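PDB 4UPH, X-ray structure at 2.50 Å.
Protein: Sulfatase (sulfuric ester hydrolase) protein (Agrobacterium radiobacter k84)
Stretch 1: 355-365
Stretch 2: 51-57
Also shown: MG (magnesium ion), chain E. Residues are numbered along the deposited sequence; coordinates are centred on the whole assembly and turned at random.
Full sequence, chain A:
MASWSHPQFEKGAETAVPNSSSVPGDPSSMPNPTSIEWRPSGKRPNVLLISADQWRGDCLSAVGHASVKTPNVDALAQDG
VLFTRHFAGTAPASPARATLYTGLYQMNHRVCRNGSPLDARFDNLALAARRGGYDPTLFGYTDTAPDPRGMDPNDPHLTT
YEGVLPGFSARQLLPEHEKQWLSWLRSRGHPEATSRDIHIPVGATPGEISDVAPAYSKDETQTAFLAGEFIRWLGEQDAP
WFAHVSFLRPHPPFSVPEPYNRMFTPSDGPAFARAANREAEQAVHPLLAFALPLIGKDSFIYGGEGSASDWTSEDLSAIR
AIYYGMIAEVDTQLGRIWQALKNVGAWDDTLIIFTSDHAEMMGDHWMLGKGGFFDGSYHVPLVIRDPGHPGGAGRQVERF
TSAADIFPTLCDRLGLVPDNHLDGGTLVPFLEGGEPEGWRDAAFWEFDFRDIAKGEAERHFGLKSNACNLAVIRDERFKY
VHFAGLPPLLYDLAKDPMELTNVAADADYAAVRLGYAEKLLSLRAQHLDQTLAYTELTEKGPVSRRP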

# COMPACT_ATOMS: atom_id res chain seq x y z
N THR A 355 -10.61 -16.05 20.23
CA THR A 355 -10.68 -14.62 19.90
C THR A 355 -12.01 -14.29 19.24
O THR A 355 -12.90 -15.14 19.15
CB THR A 355 -9.43 -14.20 19.05
OG1 THR A 355 -9.33 -12.78 19.03
CG2 THR A 355 -9.45 -14.75 17.62
N SER A 356 -12.15 -13.05 18.77
CA SER A 356 -13.31 -12.55 18.03
C SER A 356 -12.78 -11.73 16.85
O SER A 356 -11.67 -11.20 16.92
CB SER A 356 -14.17 -11.67 18.94
OG SER A 356 -15.37 -11.29 18.28
N ASP A 357 -13.55 -11.65 15.75
CA ASP A 357 -13.18 -10.89 14.54
C ASP A 357 -13.16 -9.37 14.81
O ASP A 357 -12.17 -8.71 14.51
CB ASP A 357 -14.10 -11.26 13.34
CG ASP A 357 -15.62 -11.15 13.56
OD1 ASP A 357 -16.06 -11.21 14.73
OD2 ASP A 357 -16.36 -11.03 12.56
N HIS A 358 -14.23 -8.86 15.41
CA HIS A 358 -14.47 -7.45 15.79
C HIS A 358 -15.38 -7.48 17.03
O HIS A 358 -15.85 -8.56 17.41
CB HIS A 358 -15.15 -6.66 14.63
CG HIS A 358 -16.41 -7.30 14.15
ND1 HIS A 358 -17.53 -7.39 14.96
CD2 HIS A 358 -16.66 -7.95 12.99
CE1 HIS A 358 -18.41 -8.10 14.27
NE2 HIS A 358 -17.94 -8.43 13.08
N ALA A 359 -15.64 -6.32 17.65
CA ALA A 359 -16.50 -6.30 18.82
C ALA A 359 -17.90 -5.74 18.52
O ALA A 359 -18.42 -5.94 17.42
CB ALA A 359 -15.81 -5.58 19.97
N GLU A 360 -18.54 -5.10 19.51
CA GLU A 360 -19.91 -4.60 19.51
C GLU A 360 -19.93 -3.30 20.31
O GLU A 360 -19.29 -3.24 21.36
CB GLU A 360 -20.80 -5.68 20.18
CG GLU A 360 -22.22 -5.27 20.55
CD GLU A 360 -23.03 -4.59 19.46
OE1 GLU A 360 -23.26 -5.23 18.41
OE2 GLU A 360 -23.45 -3.42 19.66
N MET A 361 -20.66 -2.27 19.84
CA MET A 361 -20.71 -0.98 20.56
C MET A 361 -21.55 -1.07 21.81
O MET A 361 -21.21 -0.44 22.82
CB MET A 361 -21.11 0.17 19.64
CG MET A 361 -20.03 0.56 18.67
SD MET A 361 -18.54 1.30 19.42
CE MET A 361 -19.21 2.84 20.03
N MET A 362 -22.61 -1.90 21.78
CA MET A 362 -23.50 -2.23 22.90
C MET A 362 -23.91 -1.00 23.76
O MET A 362 -23.62 -0.94 24.96
CB MET A 362 -22.82 -3.34 23.75
CG MET A 362 -23.77 -4.25 24.54
SD MET A 362 -25.42 -4.56 23.88
CE MET A 362 -25.10 -5.60 22.53
N GLY A 363 -24.50 -0.01 23.11
CA GLY A 363 -24.98 1.20 23.77
C GLY A 363 -23.99 2.33 23.90
O GLY A 363 -24.40 3.49 23.98
N ASP A 364 -22.67 2.02 23.91
CA ASP A 364 -21.66 3.08 23.96
C ASP A 364 -21.82 3.97 22.71
O ASP A 364 -22.11 3.47 21.62
CB ASP A 364 -20.22 2.53 24.01
CG ASP A 364 -19.82 1.68 25.20
OD1 ASP A 364 -20.38 1.88 26.31
OD2 ASP A 364 -18.86 0.89 25.05
N HIS A 365 -21.70 5.28 22.89
CA HIS A 365 -21.82 6.32 21.87
C HIS A 365 -23.14 6.24 21.13
O HIS A 365 -23.21 6.60 19.95
CB HIS A 365 -20.60 6.32 20.94
CG HIS A 365 -19.34 6.44 21.74
ND1 HIS A 365 -18.94 7.65 22.26
CD2 HIS A 365 -18.53 5.47 22.21
CE1 HIS A 365 -17.87 7.40 22.98
NE2 HIS A 365 -17.59 6.10 22.99
MG MG E . -18.32 -10.37 12.53
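Stretch 2 (51-57) SADQWRG

Stretch 2 lies alongside stretch 1 in the same direction, joined by a short parallel strand pairing at one end, a shared magnesium site in the middle, and an arginine salt bridge at the other end. The two segments are far apart in the chain, and together they bury 656 Å² against each other.

Ser51 and Ala52 close a strand that begins earlier in the chain; the rest of stretch 2 is loop or turn. Ser51 pairs with Thr355 in a parallel bridge, CA to CA 5.0 Å, and the side chains of both lie on the same face of the sheet. Ala52 N donates to Thr355 O at 3.2 Å. The same carbonyl receives a CA-H...O contact from Ser51 CA, also at 3.2 Å.

Beyond the bridge the register continues, with Ala359 CA 4.3 Å from Gln54 CA. Gln54 has positive backbone angles, phi 64° and psi 33°, whereas Asp53, Trp55 and Arg56 are extended. Ser356 OG sits in this bend. It accepts a hydrogen bond from Trp55 N at 3.2 Å and lies 2.7 Å from Ala52 O. Gln54 N makes a weak hydrogen bond to Asp357 OD1 at 3.4 Å.

The magnesium ion ties the two loops together. Asp53 binds it through both carboxylate oxygens: Asp53 OD1 lies 2.0 Å from MG and Asp53 OD2 lies 2.5 Å from MG. From stretch 1 come Asp357 OD2 and His358 NE2, each 2.1 Å from MG. One further ligand atom comes from elsewhere in the structure. The metal explains the close approach of two acidic groups, with Asp53 OD2 only 3.0 Å from Asp357 OD2. His358 ND1, the ring nitrogen that does not bind the metal, donates to Ala359 O at 3.0 Å, which helps fix the ring.

Gln54 reaches along stretch 1 to Glu360, and Gln54 NE2 donates to Glu360 OE1 at 2.8 Å. Glu360 OE2 accepts from Met362 N at 2.7 Å, so its carboxylate links stretch 2 to the turn that follows. Ala359 CB packs against the backbone of stretch 2, 3.7 Å from Trp55 O.

Arg56 has the largest area covered by stretch 1. Arg56 NH1 donates to Glu360 O at 2.9 Å. A salt bridge joins Arg56 NH2 to Asp364 OD2 at 2.8 Å. Met361 to Asp364 form a type I' turn, closed by Asp364 N to Met361 O at 3.1 Å. This turn brings Asp364 back to the guanidinium. Gly363 and His365 do not touch stretch 2.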

# COMPACT_ATOMS: atom_id res chain seq x y z
N SER A 51 -13.16 -18.70 17.06
CA SER A 51 -13.65 -17.34 16.99
C SER A 51 -15.14 -17.37 17.31
O SER A 51 -15.82 -18.37 17.02
CB SER A 51 -13.34 -16.69 15.64
OG SER A 51 -14.27 -16.99 14.63
N ALA A 52 -15.61 -16.30 17.95
CA ALA A 52 -17.01 -16.06 18.31
C ALA A 52 -17.25 -14.63 17.91
O ALA A 52 -16.58 -13.73 18.40
CB ALA A 52 -17.22 -16.26 19.81
N ASP A 53 -18.12 -14.41 16.92
CA ASP A 53 -18.38 -13.11 16.31
C ASP A 53 -18.95 -12.04 17.25
O ASP A 53 -19.83 -12.32 18.05
CB ASP A 53 -19.31 -13.29 15.12
CG ASP A 53 -19.07 -12.33 13.99
OD1 ASP A 53 -19.21 -11.11 14.21
OD2 ASP A 53 -18.74 -12.79 12.87
N GLN A 54 -18.47 -10.79 17.10
CA GLN A 54 -19.03 -9.60 17.78
C GLN A 54 -18.93 -9.60 19.32
O GLN A 54 -19.77 -8.98 19.98
CB GLN A 54 -20.49 -9.40 17.31
CG GLN A 54 -20.90 -7.94 17.15
CD GLN A 54 -21.83 -7.73 16.00
OE1 GLN A 54 -21.72 -8.36 14.95
NE2 GLN A 54 -22.74 -6.78 16.14
N TRP A 55 -17.87 -10.20 19.88
CA TRP A 55 -17.60 -10.30 21.32
C TRP A 55 -16.62 -9.18 21.79
O TRP A 55 -15.51 -9.06 21.29
CB TRP A 55 -17.05 -11.71 21.62
CG TRP A 55 -16.98 -12.15 23.06
CD1 TRP A 55 -16.59 -11.39 24.14
CD2 TRP A 55 -17.09 -13.50 23.54
NE1 TRP A 55 -16.53 -12.18 25.27
CE2 TRP A 55 -16.82 -13.47 24.93
CE3 TRP A 55 -17.43 -14.72 22.94
CZ2 TRP A 55 -16.86 -14.63 25.72
CZ3 TRP A 55 -17.52 -15.86 23.73
CH2 TRP A 55 -17.24 -15.81 25.11
N ARG A 56 -17.07 -8.37 22.76
CA ARG A 56 -16.32 -7.25 23.37
C ARG A 56 -15.16 -7.74 24.22
O ARG A 56 -15.31 -8.70 24.99
CB ARG A 56 -17.25 -6.39 24.24
CG ARG A 56 -18.24 -5.56 23.46
CD ARG A 56 -19.12 -4.74 24.38
NE ARG A 56 -18.38 -3.74 25.16
CZ ARG A 56 -18.42 -2.44 24.95
NH1 ARG A 56 -19.11 -1.95 23.92
NH2 ARG A 56 -17.78 -1.61 25.75
N GLY A 57 -14.02 -7.08 24.10
CA GLY A 57 -12.82 -7.47 24.84
C GLY A 57 -12.91 -7.26 26.33
O GLY A 57 -12.21 -7.93 27.09